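Local coordinates for Pbp related beta-lactamase (Pyrococcus abyssi, PDB 2QMI), which probably acts as a serine peptidase of the penicillin-binding protein and beta-lactamase family, assembling into an octamer that encloses its active sites, at residues A[240-254]-A[313-326]. Numbering follows the deposited sequence.
Sequences SVLDLAKYLKMYIER and IGYIPEKKIGVAVL
Leu248 and Ile252 of helix 241-252 lie on the hairpin of strands 310-316 and 321-327, within the antiparallel sheet of the penicillin-binding protein/serine beta-lactamase fold. Helix 334-345 packs against this sheet through Val323 and Val325, whose CB atoms point away from helix 241-252, so the hairpin is sandwiched between helices. The helix axis runs 8.1 Å from that of strand 321-326, at 151° between directions; no hydrogen bond joins the two segments, and most of the contacts are between apolar side chains.

Tyr315 can be followed outward. Its CG sits between backbone N and carbonyl carbon (chi1 62°), which brings the ring against Leu248, Tyr251 and Ile252. CB meets Ile252 CG1 at 3.9 Å; CD1 lies 3.6 Å from Leu248 CD2, and CD2, the other ortho carbon, meets Ile252 CG1 on the same side of the ring plane; both approach obliquely. Farther out, Tyr251 CB stands over one face as a CH-pi contact, 4.0 Å from the centroid and 29° off the normal. The two tyrosine rings are near parallel but slid apart, so they barely overlap. At the tip, Tyr315 OH hydrogen-bonds Glu268, which also forms a salt bridge with Arg254.

Beyond Leu248, whose CD1 reaches Ala324 CB, Leu244 CD1 meets Ile313 CG2 and, tip to tip, Leu326 CD2. Gly322, with no side chain, lets Ile252 CD1 settle over backbone, 4.0 Å from Ile321 O. Tyr247, bonded through its hydroxyl to Ser63, the residue that follows Lys62 of the putative SxxK motif, receives Ile313 CD1 at its ring edge, 4.1 Å from CE2.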
ATOM      1  N   SER A 240      25.274 -12.166  38.203  1.00 20.35           N
ATOM      2  CA  SER A 240      26.195 -12.695  37.202  1.00 19.84           C
ATOM      3  C   SER A 240      26.295 -14.196  37.443  1.00 19.59           C
ATOM      4  O   SER A 240      25.849 -14.683  38.486  1.00 21.33           O
ATOM      5  CB  SER A 240      27.579 -12.060  37.348  1.00 19.09           C
ATOM      6  OG  SER A 240      28.274 -12.606  38.457  1.00 19.11           O
ATOM      7  N   VAL A 241      26.876 -14.930  36.492  1.00 18.10           N
ATOM      8  CA  VAL A 241      27.005 -16.380  36.643  1.00 18.34           C
ATOM      9  C   VAL A 241      28.034 -16.756  37.709  1.00 18.14           C
ATOM     10  O   VAL A 241      27.957 -17.831  38.293  1.00 17.50           O
ATOM     11  CB  VAL A 241      27.378 -17.090  35.306  1.00 17.41           C
ATOM     12  CG1 VAL A 241      26.319 -16.802  34.250  1.00 17.88           C
ATOM     13  CG2 VAL A 241      28.742 -16.643  34.832  1.00 18.63           C
ATOM     14  N   LEU A 242      28.996 -15.876  37.958  1.00 19.10           N
ATOM     15  CA  LEU A 242      29.998 -16.146  38.981  1.00 19.86           C
ATOM     16  C   LEU A 242      29.356 -16.078  40.365  1.00 20.68           C
ATOM     17  O   LEU A 242      29.638 -16.911  41.223  1.00 21.66           O
ATOM     18  CB  LEU A 242      31.153 -15.145  38.892  1.00 20.09           C
ATOM     19  CG  LEU A 242      32.190 -15.450  37.816  1.00 20.81           C
ATOM     20  CD1 LEU A 242      33.266 -14.391  37.832  1.00 21.35           C
ATOM     21  CD2 LEU A 242      32.792 -16.823  38.067  1.00 21.06           C
ATOM     22  N   ASP A 243      28.489 -15.089  40.570  1.00 19.88           N
ATOM     23  CA  ASP A 243      27.802 -14.928  41.845  1.00 20.84           C
ATOM     24  C   ASP A 243      26.838 -16.094  42.062  1.00 21.26           C
ATOM     25  O   ASP A 243      26.738 -16.628  43.168  1.00 21.97           O
ATOM     26  CB  ASP A 243      27.041 -13.590  41.878  1.00 20.97           C
ATOM     27  CG  ASP A 243      27.881 -12.447  42.446  1.00 22.37           C
ATOM     28  OD1 ASP A 243      29.115 -12.457  42.254  1.00 23.29           O
ATOM     29  OD2 ASP A 243      27.306 -11.529  43.072  1.00 21.88           O
ATOM     30  N   LEU A 244      26.134 -16.494  41.006  1.00 20.59           N
ATOM     31  CA  LEU A 244      25.196 -17.608  41.113  1.00 21.01           C
ATOM     32  C   LEU A 244      25.944 -18.915  41.365  1.00 20.37           C
ATOM     33  O   LEU A 244      25.368 -19.878  41.880  1.00 19.73           O
ATOM     34  CB  LEU A 244      24.349 -17.718  39.843  1.00 21.55           C
ATOM     35  CG  LEU A 244      23.450 -16.506  39.591  1.00 23.34           C
ATOM     36  CD1 LEU A 244      22.738 -16.650  38.242  1.00 23.45           C
ATOM     37  CD2 LEU A 244      22.445 -16.370  40.734  1.00 21.73           C
ATOM     38  N   ALA A 245      27.222 -18.955  40.995  1.00 19.65           N
ATOM     39  CA  ALA A 245      28.033 -20.156  41.234  1.00 20.85           C
ATOM     40  C   ALA A 245      28.230 -20.288  42.748  1.00 20.20           C
ATOM     41  O   ALA A 245      28.064 -21.362  43.314  1.00 18.89           O
ATOM     42  CB  ALA A 245      29.381 -20.043  40.535  1.00 18.73           C
ATOM     43  N   LYS A 246      28.577 -19.175  43.393  1.00 21.75           N
ATOM     44  CA  LYS A 246      28.768 -19.154  44.838  1.00 21.62           C
ATOM     45  C   LYS A 246      27.458 -19.577  45.484  1.00 21.40           C
ATOM     46  O   LYS A 246      27.445 -20.278  46.492  1.00 21.29           O
ATOM     47  CB  LYS A 246      29.121 -17.743  45.312  1.00 21.72           C
ATOM     48  CG  LYS A 246      30.447 -17.213  44.803  1.00 23.71           C
ATOM     49  CD  LYS A 246      30.631 -15.762  45.198  1.00 22.91           C
ATOM     50  CE  LYS A 246      31.969 -15.237  44.725  1.00 23.64           C
ATOM     51  NZ  LYS A 246      32.097 -13.783  44.993  1.00 24.95           N
ATOM     52  N   TYR A 247      26.358 -19.129  44.884  1.00 21.89           N
ATOM     53  CA  TYR A 247      25.017 -19.429  45.362  1.00 20.13           C
ATOM     54  C   TYR A 247      24.714 -20.919  45.235  1.00 20.97           C
ATOM     55  O   TYR A 247      24.172 -21.535  46.159  1.00 21.13           O
ATOM     56  CB  TYR A 247      23.992 -18.610  44.571  1.00 19.81           C
ATOM     57  CG  TYR A 247      22.560 -18.804  45.006  1.00 21.21           C
ATOM     58  CD1 TYR A 247      22.160 -18.516  46.312  1.00 20.08           C
ATOM     59  CD2 TYR A 247      21.595 -19.262  44.106  1.00 20.93           C
ATOM     60  CE1 TYR A 247      20.835 -18.680  46.710  1.00 19.85           C
ATOM     61  CE2 TYR A 247      20.271 -19.429  44.494  1.00 20.64           C
ATOM     62  CZ  TYR A 247      19.897 -19.138  45.797  1.00 19.85           C
ATOM     63  OH  TYR A 247      18.590 -19.310  46.181  1.00 20.02           O
ATOM     64  N   LEU A 248      25.055 -21.493  44.085  1.00 20.12           N
ATOM     65  CA  LEU A 248      24.833 -22.917  43.849  1.00 20.58           C
ATOM     66  C   LEU A 248      25.698 -23.738  44.804  1.00 21.81           C
ATOM     67  O   LEU A 248      25.258 -24.757  45.329  1.00 21.83           O
ATOM     68  CB  LEU A 248      25.168 -23.265  42.395  1.00 18.20           C
ATOM     69  CG  LEU A 248      24.052 -22.930  41.394  1.00 17.66           C
ATOM     70  CD1 LEU A 248      24.570 -22.930  39.961  1.00 16.61           C
ATOM     71  CD2 LEU A 248      22.937 -23.941  41.570  1.00 16.90           C
ATOM     72  N   LYS A 249      26.923 -23.267  45.033  1.00 23.34           N
ATOM     73  CA  LYS A 249      27.882 -23.933  45.920  1.00 25.07           C
ATOM     74  C   LYS A 249      27.249 -24.262  47.278  1.00 24.35           C
ATOM     75  O   LYS A 249      27.449 -25.343  47.829  1.00 24.26           O
ATOM     76  CB  LYS A 249      29.111 -23.029  46.103  1.00 25.89           C
ATOM     77  CG  LYS A 249      30.232 -23.587  46.969  1.00 29.56           C
ATOM     78  CD  LYS A 249      31.430 -22.614  46.992  1.00 31.66           C
ATOM     79  CE  LYS A 249      32.596 -23.140  47.845  1.00 32.75           C
ATOM     80  NZ  LYS A 249      33.071 -24.504  47.404  1.00 33.43           N
ATOM     81  N   MET A 250      26.467 -23.326  47.798  1.00 24.65           N
ATOM     82  CA  MET A 250      25.811 -23.514  49.082  1.00 24.40           C
ATOM     83  C   MET A 250      24.899 -24.743  49.073  1.00 25.39           C
ATOM     84  O   MET A 250      24.982 -25.590  49.968  1.00 24.96           O
ATOM     85  CB  MET A 250      24.987 -22.277  49.447  1.00 24.04           C
ATOM     86  CG  MET A 250      24.439 -22.328  50.856  1.00 23.40           C
ATOM     87  SD  MET A 250      22.890 -21.441  51.039  1.00 26.59           S
ATOM     88  CE  MET A 250      21.766 -22.635  50.311  1.00 22.14           C
ATOM     89  N   TYR A 251      24.028 -24.839  48.072  1.00 24.26           N
ATOM     90  CA  TYR A 251      23.112 -25.972  47.985  1.00 23.56           C
ATOM     91  C   TYR A 251      23.871 -27.284  47.796  1.00 23.56           C
ATOM     92  O   TYR A 251      23.624 -28.263  48.501  1.00 24.29           O
ATOM     93  CB  TYR A 251      22.118 -25.771  46.830  1.00 23.51           C
ATOM     94  CG  TYR A 251      21.135 -24.630  47.036  1.00 22.07           C
ATOM     95  CD1 TYR A 251      20.057 -24.755  47.911  1.00 22.14           C
ATOM     96  CD2 TYR A 251      21.293 -23.421  46.359  1.00 21.82           C
ATOM     97  CE1 TYR A 251      19.156 -23.701  48.109  1.00 22.43           C
ATOM     98  CE2 TYR A 251      20.402 -22.361  46.548  1.00 23.03           C
ATOM     99  CZ  TYR A 251      19.340 -22.505  47.423  1.00 22.41           C
ATOM    100  OH  TYR A 251      18.492 -21.442  47.638  1.00 24.01           O
ATOM    101  N   ILE A 252      24.801 -27.302  46.854  1.00 24.14           N
ATOM    102  CA  ILE A 252      25.574 -28.513  46.582  1.00 25.72           C
ATOM    103  C   ILE A 252      26.263 -29.070  47.831  1.00 26.15           C
ATOM    104  O   ILE A 252      26.010 -30.210  48.234  1.00 26.88           O
ATOM    105  CB  ILE A 252      26.654 -28.255  45.502  1.00 24.50           C
ATOM    106  CG1 ILE A 252      25.990 -27.933  44.165  1.00 24.19           C
ATOM    107  CG2 ILE A 252      27.574 -29.475  45.371  1.00 25.56           C
ATOM    108  CD1 ILE A 252      26.947 -27.339  43.148  1.00 22.51           C
ATOM    109  N   GLU A 253      27.133 -28.263  48.432  1.00 27.02           N
ATOM    110  CA  GLU A 253      27.883 -28.667  49.617  1.00 28.24           C
ATOM    111  C   GLU A 253      27.018 -28.624  50.868  1.00 28.68           C
ATOM    112  O   GLU A 253      27.514 -28.769  51.990  1.00 27.32           O
ATOM    113  CB  GLU A 253      29.095 -27.752  49.793  1.00 29.41           C
ATOM    114  CG  GLU A 253      29.906 -27.567  48.516  1.00 33.67           C
ATOM    115  CD  GLU A 253      31.099 -26.645  48.707  1.00 36.29           C
ATOM    116  OE1 GLU A 253      30.925 -25.549  49.291  1.00 38.22           O
ATOM    117  OE2 GLU A 253      32.213 -27.013  48.271  1.00 37.68           O
ATOM    118  N   ARG A 254      25.720 -28.431  50.661  1.00 29.15           N
ATOM    119  CA  ARG A 254      24.755 -28.358  51.747  1.00 28.28           C
ATOM    120  C   ARG A 254      25.348 -27.617  52.931  1.00 28.83           C
ATOM    121  O   ARG A 254      25.269 -28.068  54.082  1.00 28.94           O
ATOM    122  CB  ARG A 254      24.310 -29.762  52.145  1.00 29.49           C
ATOM    123  CG  ARG A 254      23.817 -30.575  50.953  1.00 29.12           C
ATOM    124  CD  ARG A 254      22.936 -31.719  51.399  1.00 28.80           C
ATOM    125  NE  ARG A 254      22.315 -32.432  50.281  1.00 29.44           N
ATOM    126  CZ  ARG A 254      21.720 -31.850  49.238  1.00 28.49           C
ATOM    127  NH1 ARG A 254      21.665 -30.524  49.134  1.00 28.08           N
ATOM    128  NH2 ARG A 254      21.142 -32.603  48.313  1.00 29.01           N
ATOM    129  N   ILE A 313      19.545 -21.999  36.430  1.00 19.54           N
ATOM    130  CA  ILE A 313      20.558 -22.509  37.335  1.00 19.99           C
ATOM    131  C   ILE A 313      20.091 -23.916  37.654  1.00 20.97           C
ATOM    132  O   ILE A 313      18.890 -24.178  37.704  1.00 21.05           O
ATOM    133  CB  ILE A 313      20.684 -21.696  38.673  1.00 20.02           C
ATOM    134  CG1 ILE A 313      19.409 -21.840  39.507  1.00 18.86           C
ATOM    135  CG2 ILE A 313      21.006 -20.231  38.377  1.00 19.28           C
ATOM    136  CD1 ILE A 313      19.547 -21.295  40.915  1.00 18.02           C
ATOM    137  N   GLY A 314      21.040 -24.823  37.836  1.00 21.43           N
ATOM    138  CA  GLY A 314      20.699 -26.197  38.144  1.00 21.62           C
ATOM    139  C   GLY A 314      21.899 -26.901  38.747  1.00 22.20           C
ATOM    140  O   GLY A 314      23.043 -26.518  38.505  1.00 22.21           O
ATOM    141  N   TYR A 315      21.639 -27.928  39.542  1.00 22.44           N
ATOM    142  CA  TYR A 315      22.708 -28.681  40.175  1.00 23.28           C
ATOM    143  C   TYR A 315      22.253 -30.097  40.505  1.00 23.48           C
ATOM    144  O   TYR A 315      21.063 -30.375  40.634  1.00 23.02           O
ATOM    145  CB  TYR A 315      23.176 -27.966  41.454  1.00 23.88           C
ATOM    146  CG  TYR A 315      22.112 -27.828  42.533  1.00 24.45           C
ATOM    147  CD1 TYR A 315      21.060 -26.909  42.405  1.00 24.64           C
ATOM    148  CD2 TYR A 315      22.143 -28.632  43.670  1.00 23.26           C
ATOM    149  CE1 TYR A 315      20.065 -26.802  43.385  1.00 22.71           C
ATOM    150  CE2 TYR A 315      21.159 -28.537  44.650  1.00 23.61           C
ATOM    151  CZ  TYR A 315      20.121 -27.622  44.503  1.00 24.01           C
ATOM    152  OH  TYR A 315      19.143 -27.556  45.478  1.00 22.92           O
ATOM    153  N   ILE A 316      23.220 -30.995  40.629  1.00 24.53           N
ATOM    154  CA  ILE A 316      22.937 -32.381  40.955  1.00 25.41           C
ATOM    155  C   ILE A 316      23.804 -32.713  42.162  1.00 26.19           C
ATOM    156  O   ILE A 316      24.960 -33.104  42.018  1.00 25.29           O
ATOM    157  CB  ILE A 316      23.272 -33.301  39.757  1.00 26.08           C
ATOM    158  CG1 ILE A 316      22.417 -32.884  38.555  1.00 25.68           C
ATOM    159  CG2 ILE A 316      23.026 -34.767  40.131  1.00 23.95           C
ATOM    160  CD1 ILE A 316      22.641 -33.697  37.296  1.00 28.18           C
ATOM    161  N   PRO A 317      23.249 -32.538  43.376  1.00 27.67           N
ATOM    162  CA  PRO A 317      23.915 -32.791  44.660  1.00 28.27           C
ATOM    163  C   PRO A 317      24.649 -34.120  44.697  1.00 29.06           C
ATOM    164  O   PRO A 317      25.774 -34.197  45.190  1.00 28.81           O
ATOM    165  CB  PRO A 317      22.764 -32.747  45.658  1.00 27.54           C
ATOM    166  CG  PRO A 317      21.846 -31.769  45.054  1.00 27.85           C
ATOM    167  CD  PRO A 317      21.835 -32.189  43.603  1.00 27.36           C
ATOM    168  N   GLU A 318      24.003 -35.163  44.183  1.00 29.35           N
ATOM    169  CA  GLU A 318      24.604 -36.495  44.149  1.00 30.89           C
ATOM    170  C   GLU A 318      25.986 -36.517  43.503  1.00 29.97           C
ATOM    171  O   GLU A 318      26.907 -37.139  44.020  1.00 30.50           O
ATOM    172  CB  GLU A 318      23.696 -37.469  43.395  1.00 33.47           C
ATOM    173  CG  GLU A 318      22.556 -38.054  44.226  1.00 37.14           C
ATOM    174  CD  GLU A 318      23.040 -39.091  45.220  1.00 39.29           C
ATOM    175  OE1 GLU A 318      22.177 -39.728  45.875  1.00 40.63           O
ATOM    176  OE2 GLU A 318      24.277 -39.269  45.349  1.00 40.10           O
ATOM    177  N   LYS A 319      26.119 -35.848  42.361  1.00 29.13           N
ATOM    178  CA  LYS A 319      27.381 -35.810  41.628  1.00 27.74           C
ATOM    179  C   LYS A 319      28.155 -34.530  41.906  1.00 26.79           C
ATOM    180  O   LYS A 319      29.229 -34.311  41.349  1.00 27.07           O
ATOM    181  CB  LYS A 319      27.110 -35.925  40.123  1.00 28.16           C
ATOM    182  CG  LYS A 319      26.623 -37.300  39.671  1.00 28.94           C
ATOM    183  CD  LYS A 319      27.731 -38.353  39.802  1.00 30.70           C
ATOM    184  CE  LYS A 319      27.247 -39.747  39.395  1.00 31.30           C
ATOM    185  NZ  LYS A 319      26.166 -40.259  40.304  1.00 33.26           N
ATOM    186  N   LYS A 320      27.591 -33.684  42.762  1.00 25.95           N
ATOM    187  CA  LYS A 320      28.201 -32.413  43.130  1.00 25.90           C
ATOM    188  C   LYS A 320      28.546 -31.506  41.954  1.00 25.08           C
ATOM    189  O   LYS A 320      29.605 -30.885  41.919  1.00 24.75           O
ATOM    190  CB  LYS A 320      29.436 -32.656  43.992  1.00 27.35           C
ATOM    191  CG  LYS A 320      29.079 -33.014  45.427  1.00 29.47           C
ATOM    192  CD  LYS A 320      30.312 -33.182  46.291  1.00 33.51           C
ATOM    193  CE  LYS A 320      31.139 -34.387  45.835  1.00 34.66           C
ATOM    194  NZ  LYS A 320      32.336 -34.569  46.702  1.00 36.10           N
ATOM    195  N   ILE A 321      27.630 -31.415  41.000  1.00 23.61           N
ATOM    196  CA  ILE A 321      27.835 -30.569  39.835  1.00 24.55           C
ATOM    197  C   ILE A 321      26.698 -29.551  39.737  1.00 24.52           C
ATOM    198  O   ILE A 321      25.620 -29.753  40.296  1.00 22.14           O
ATOM    199  CB  ILE A 321      27.909 -31.426  38.540  1.00 24.57           C
ATOM    200  CG1 ILE A 321      26.772 -32.452  38.530  1.00 23.66           C
ATOM    201  CG2 ILE A 321      29.281 -32.123  38.450  1.00 24.22           C
ATOM    202  CD1 ILE A 321      26.703 -33.299  37.278  1.00 23.30           C
ATOM    203  N   GLY A 322      26.947 -28.447  39.040  1.00 24.76           N
ATOM    204  CA  GLY A 322      25.927 -27.423  38.899  1.00 23.67           C
ATOM    205  C   GLY A 322      26.272 -26.481  37.767  1.00 23.13           C
ATOM    206  O   GLY A 322      27.442 -26.327  37.430  1.00 23.02           O
ATOM    207  N   VAL A 323      25.257 -25.856  37.177  1.00 23.32           N
ATOM    208  CA  VAL A 323      25.480 -24.939  36.064  1.00 22.15           C
ATOM    209  C   VAL A 323      24.582 -23.701  36.111  1.00 22.62           C
ATOM    210  O   VAL A 323      23.393 -23.778  36.444  1.00 20.99           O
ATOM    211  CB  VAL A 323      25.245 -25.644  34.708  1.00 23.03           C
ATOM    212  CG1 VAL A 323      25.681 -24.733  33.555  1.00 22.49           C
ATOM    213  CG2 VAL A 323      26.000 -26.964  34.667  1.00 24.12           C
ATOM    214  N   ALA A 324      25.170 -22.560  35.772  1.00 20.82           N
ATOM    215  CA  ALA A 324      24.445 -21.305  35.734  1.00 20.80           C
ATOM    216  C   ALA A 324      24.638 -20.716  34.342  1.00 20.09           C
ATOM    217  O   ALA A 324      25.770 -20.618  33.858  1.00 20.42           O
ATOM    218  CB  ALA A 324      24.980 -20.351  36.790  1.00 18.80           C
ATOM    219  N   VAL A 325      23.528 -20.348  33.705  1.00 19.22           N
ATOM    220  CA  VAL A 325      23.536 -19.750  32.372  1.00 19.20           C
ATOM    221  C   VAL A 325      22.641 -18.500  32.333  1.00 20.31           C
ATOM    222  O   VAL A 325      21.466 -18.548  32.715  1.00 19.86           O
ATOM    223  CB  VAL A 325      23.020 -20.743  31.306  1.00 19.21           C
ATOM    224  CG1 VAL A 325      23.039 -20.093  29.919  1.00 16.94           C
ATOM    225  CG2 VAL A 325      23.865 -22.002  31.314  1.00 19.44           C
ATOM    226  N   LEU A 326      23.204 -17.384  31.879  1.00 19.80           N
ATOM    227  CA  LEU A 326      22.449 -16.142  31.772  1.00 20.65           C
ATOM    228  C   LEU A 326      22.433 -15.702  30.310  1.00 20.83           C
ATOM    229  O   LEU A 326      23.406 -15.902  29.588  1.00 21.31           O
ATOM    230  CB  LEU A 326      23.064 -15.058  32.665  1.00 20.12           C
ATOM    231  CG  LEU A 326      22.909 -15.328  34.164  1.00 20.84           C
ATOM    232  CD1 LEU A 326      23.477 -14.176  34.974  1.00 20.06           C
ATOM    233  CD2 LEU A 326      21.433 -15.530  34.484  1.00 21.53           C
TER